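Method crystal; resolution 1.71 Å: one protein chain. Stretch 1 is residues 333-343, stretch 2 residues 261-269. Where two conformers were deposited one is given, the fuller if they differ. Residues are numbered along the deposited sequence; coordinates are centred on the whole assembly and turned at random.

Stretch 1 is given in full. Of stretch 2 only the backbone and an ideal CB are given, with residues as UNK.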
# COMPACT_ATOMS: atom_id res chain seq x y z
N ASP A 333 9.33 14.22 -1.49
CA ASP A 333 10.35 13.98 -2.50
C ASP A 333 10.32 12.54 -3.01
O ASP A 333 10.67 12.28 -4.17
CB ASP A 333 11.73 14.32 -1.93
CG ASP A 333 12.85 13.97 -2.88
OD1 ASP A 333 13.09 14.74 -3.83
OD2 ASP A 333 13.48 12.91 -2.68
N ILE A 334 9.89 11.59 -2.16
CA ILE A 334 9.74 10.21 -2.60
C ILE A 334 8.55 10.08 -3.54
O ILE A 334 8.63 9.44 -4.59
CB ILE A 334 9.61 9.28 -1.38
CG1 ILE A 334 10.93 9.22 -0.61
CG2 ILE A 334 9.14 7.87 -1.79
CD1 ILE A 334 10.78 8.72 0.82
N MET A 335 7.42 10.70 -3.17
CA MET A 335 6.23 10.64 -4.00
C MET A 335 6.40 11.37 -5.33
O MET A 335 5.67 11.08 -6.28
CB MET A 335 5.04 11.21 -3.22
CG MET A 335 4.54 10.30 -2.09
SD MET A 335 3.04 10.91 -1.30
CE MET A 335 3.70 12.27 -0.32
N GLU A 336 7.35 12.30 -5.40
CA GLU A 336 7.56 13.10 -6.60
C GLU A 336 7.93 12.24 -7.80
O GLU A 336 7.60 12.58 -8.94
CB GLU A 336 8.65 14.14 -6.31
CG GLU A 336 9.31 14.80 -7.49
CD GLU A 336 10.48 15.67 -7.04
OE1 GLU A 336 10.30 16.47 -6.09
OE2 GLU A 336 11.58 15.55 -7.63
N VAL A 337 8.62 11.12 -7.58
CA VAL A 337 8.94 10.23 -8.69
C VAL A 337 8.01 9.03 -8.74
O VAL A 337 8.29 8.06 -9.45
CB VAL A 337 10.42 9.78 -8.64
CG1 VAL A 337 11.34 10.98 -8.85
CG2 VAL A 337 10.74 9.08 -7.34
N GLY A 338 6.89 9.07 -8.02
CA GLY A 338 5.92 8.01 -8.06
C GLY A 338 4.95 8.17 -9.22
O GLY A 338 5.01 9.14 -9.99
N THR A 339 4.06 7.19 -9.36
CA THR A 339 2.96 7.33 -10.31
C THR A 339 1.66 6.96 -9.61
O THR A 339 1.67 6.18 -8.65
CB THR A 339 3.15 6.46 -11.56
OG1 THR A 339 2.97 5.08 -11.23
CG2 THR A 339 4.53 6.65 -12.19
N PRO A 340 0.53 7.50 -10.06
CA PRO A 340 -0.73 7.28 -9.33
C PRO A 340 -1.17 5.83 -9.41
O PRO A 340 -1.05 5.17 -10.44
CB PRO A 340 -1.73 8.19 -10.05
CG PRO A 340 -0.90 9.17 -10.81
CD PRO A 340 0.37 8.46 -11.17
N MET A 341 -1.73 5.34 -8.30
CA MET A 341 -2.27 3.99 -8.26
C MET A 341 -3.40 3.86 -9.28
O MET A 341 -4.35 4.65 -9.24
CB MET A 341 -2.80 3.69 -6.86
CG MET A 341 -3.48 2.32 -6.72
SD MET A 341 -2.22 1.01 -6.77
CE MET A 341 -2.56 0.14 -5.24
N PRO A 342 -3.33 2.91 -10.21
CA PRO A 342 -4.46 2.69 -11.12
C PRO A 342 -5.57 1.93 -10.39
O PRO A 342 -5.31 1.15 -9.48
CB PRO A 342 -3.86 1.86 -12.26
CG PRO A 342 -2.72 1.12 -11.63
CD PRO A 342 -2.18 2.03 -10.52
N VAL A 343 -6.82 2.20 -10.77
CA VAL A 343 -7.96 1.65 -10.04
C VAL A 343 -8.93 0.88 -10.93
O VAL A 343 -9.92 0.36 -10.43
CB VAL A 343 -8.72 2.73 -9.25
CG1 VAL A 343 -7.78 3.50 -8.31
CG2 VAL A 343 -9.48 3.69 -10.20
N UNK A 261 17.29 5.42 -13.69
CA UNK A 261 15.90 5.69 -13.38
C UNK A 261 15.60 5.35 -11.93
O UNK A 261 16.03 4.32 -11.41
CB UNK A 261 14.98 4.90 -14.31
N UNK A 262 14.83 6.22 -11.29
CA UNK A 262 14.31 5.96 -9.96
C UNK A 262 13.16 4.97 -10.03
O UNK A 262 12.22 5.18 -10.81
CB UNK A 262 13.86 7.26 -9.29
N UNK A 263 13.19 3.90 -9.25
CA UNK A 263 11.99 3.08 -9.07
C UNK A 263 10.82 3.97 -8.64
O UNK A 263 10.97 4.90 -7.85
CB UNK A 263 12.24 1.98 -8.04
N UNK A 264 9.66 3.69 -9.21
CA UNK A 264 8.53 4.59 -9.09
C UNK A 264 7.47 3.97 -8.19
O UNK A 264 6.74 3.07 -8.62
CB UNK A 264 7.95 4.92 -10.47
N UNK A 265 7.35 4.41 -6.94
CA UNK A 265 6.30 3.86 -6.07
C UNK A 265 4.93 4.23 -6.59
O UNK A 265 4.75 5.25 -7.25
CB UNK A 265 6.46 4.36 -4.63
N UNK A 266 3.95 3.37 -6.31
CA UNK A 266 2.56 3.71 -6.61
C UNK A 266 2.01 4.57 -5.48
O UNK A 266 2.07 4.18 -4.31
CB UNK A 266 1.71 2.45 -6.80
N UNK A 267 1.48 5.74 -5.83
CA UNK A 267 1.02 6.72 -4.85
C UNK A 267 -0.50 6.76 -4.93
O UNK A 267 -1.07 6.79 -6.03
CB UNK A 267 1.63 8.10 -5.10
N UNK A 268 -1.15 6.75 -3.77
CA UNK A 268 -2.60 6.78 -3.79
C UNK A 268 -3.20 6.99 -2.42
O UNK A 268 -2.77 7.87 -1.68
CB UNK A 268 -3.14 5.48 -4.39
N UNK A 269 -4.19 6.18 -2.07
CA UNK A 269 -4.86 6.32 -0.79
C UNK A 269 -5.39 4.97 -0.34
O UNK A 269 -5.38 3.99 -1.09
CB UNK A 269 -5.99 7.34 -0.88

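Position 261 lies beyond reach of stretch 1, with nothing of it within 5.5 Å of the ideal CB. Almost any side chain would do. The residue is Lys-261, which makes no contact here.

At position 262 the CA-to-CB bond points toward stretch 1, and the ideal CB is 4.1 Å from Val-337 CG2. An apolar side chain, aliphatic or aromatic, would suit. The residue is Trp-262. Its CB packs on Val-337 CG2 at 4.1 Å, and Val-337 CG1 meets the ring obliquely. A water donates to Trp-262 O (2.8 Å) and weakly to Val-337 O (3.3 Å).

Position 263 points away, so stretch 1 asks little of it. Its phi of -53° allows proline among many others. It is Pro-263.

At position 264 the bond points sideways, but the ideal CB is only 3.3 Å from Val-337 O. This carbonyl is an acceptor, and a short donor such as serine or threonine could use it; alanine would leave it unanswered from here. The residue is Ser-264. Its OG, in the t rotamer, donates to Val-337 O at 2.7 Å. A second water links Ser-264 O (2.7 Å) with Thr-339 OG1 (2.8 Å).

Position 265 has phi -66° and psi 151°. Its N makes no hydrogen bond to stretch 1, while its O accepts from Thr-339 N at 2.9 Å. Proline fits, as would other modest apolar residues. The residue is Pro-265, whose CG lies 4.3 Å from Ile-334 CG2 and 3.9 Å from Ile-334 O.

Position 266 pairs with Thr-339 in a parallel bridge, and both side chains lie on the same face of the sheet. The ideal CB is 4.2 Å from Met-341 SD. Leucine, isoleucine or methionine would suit. The residue is Leu-266. Its CD1 reaches Met-341 SD at 4.1 Å, and its CD2 meets Pro-342 CD at 4.1 Å and Thr-339 OG1 at 3.5 Å.

Position 267 carries two strand bonds: its N donates to Thr-339 O (2.9 Å) and its O accepts from Met-341 N (2.8 Å). The ideal CB is 4.7 Å from Met-335 CG, so a branched aliphatic is apt. The residue is Val-267. CG1 touches Met-335 SD at 3.9 Å; CG2 lies 4.1 Å from Gly-338 CA.

At position 268, phi -171° and psi -133° favour glycine. An ideal CB would also be tight, 3.1 Å from Met-341 CB. The residue is Gly-268.

Position 269 points sideways with nothing near, so many residues would serve. Thr-269 bonds through OG1 elsewhere in the structure.

Stretch 2 (261-269) KWPSPLVGT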
# COMPACT_ATOMS: atom_id res chain seq x y z
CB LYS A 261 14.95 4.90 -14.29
CG LYS A 261 15.29 4.97 -15.77
CD LYS A 261 15.15 6.37 -16.32
CE LYS A 261 15.66 6.45 -17.78
NZ LYS A 261 17.10 6.89 -17.92
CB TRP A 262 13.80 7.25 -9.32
CG TRP A 262 14.86 8.26 -9.03
CD1 TRP A 262 15.16 9.38 -9.75
CD2 TRP A 262 15.77 8.23 -7.93
NE1 TRP A 262 16.20 10.05 -9.16
CE2 TRP A 262 16.59 9.37 -8.04
CE3 TRP A 262 15.96 7.35 -6.86
CZ2 TRP A 262 17.60 9.65 -7.12
CZ3 TRP A 262 16.96 7.63 -5.94
CH2 TRP A 262 17.76 8.77 -6.08
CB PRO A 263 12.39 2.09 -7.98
CG PRO A 263 13.89 1.93 -8.20
CD PRO A 263 14.36 3.32 -8.57
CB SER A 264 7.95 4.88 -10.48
OG SER A 264 6.97 5.90 -10.42
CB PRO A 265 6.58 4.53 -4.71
CG PRO A 265 7.27 5.79 -5.06
CD PRO A 265 8.06 5.54 -6.32
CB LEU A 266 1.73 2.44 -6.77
CG LEU A 266 2.13 1.68 -8.04
CD1 LEU A 266 1.60 0.27 -8.03
CD2 LEU A 266 1.66 2.44 -9.29
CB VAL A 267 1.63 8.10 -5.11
CG1 VAL A 267 1.10 9.13 -4.11
CG2 VAL A 267 3.16 8.01 -5.02
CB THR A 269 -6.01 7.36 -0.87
OG1 THR A 269 -6.41 7.74 0.45
CG2 THR A 269 -7.22 6.79 -1.62
O HOH W 1 10.80 7.51 -11.52
O HOH W 2 4.95 3.17 -10.68
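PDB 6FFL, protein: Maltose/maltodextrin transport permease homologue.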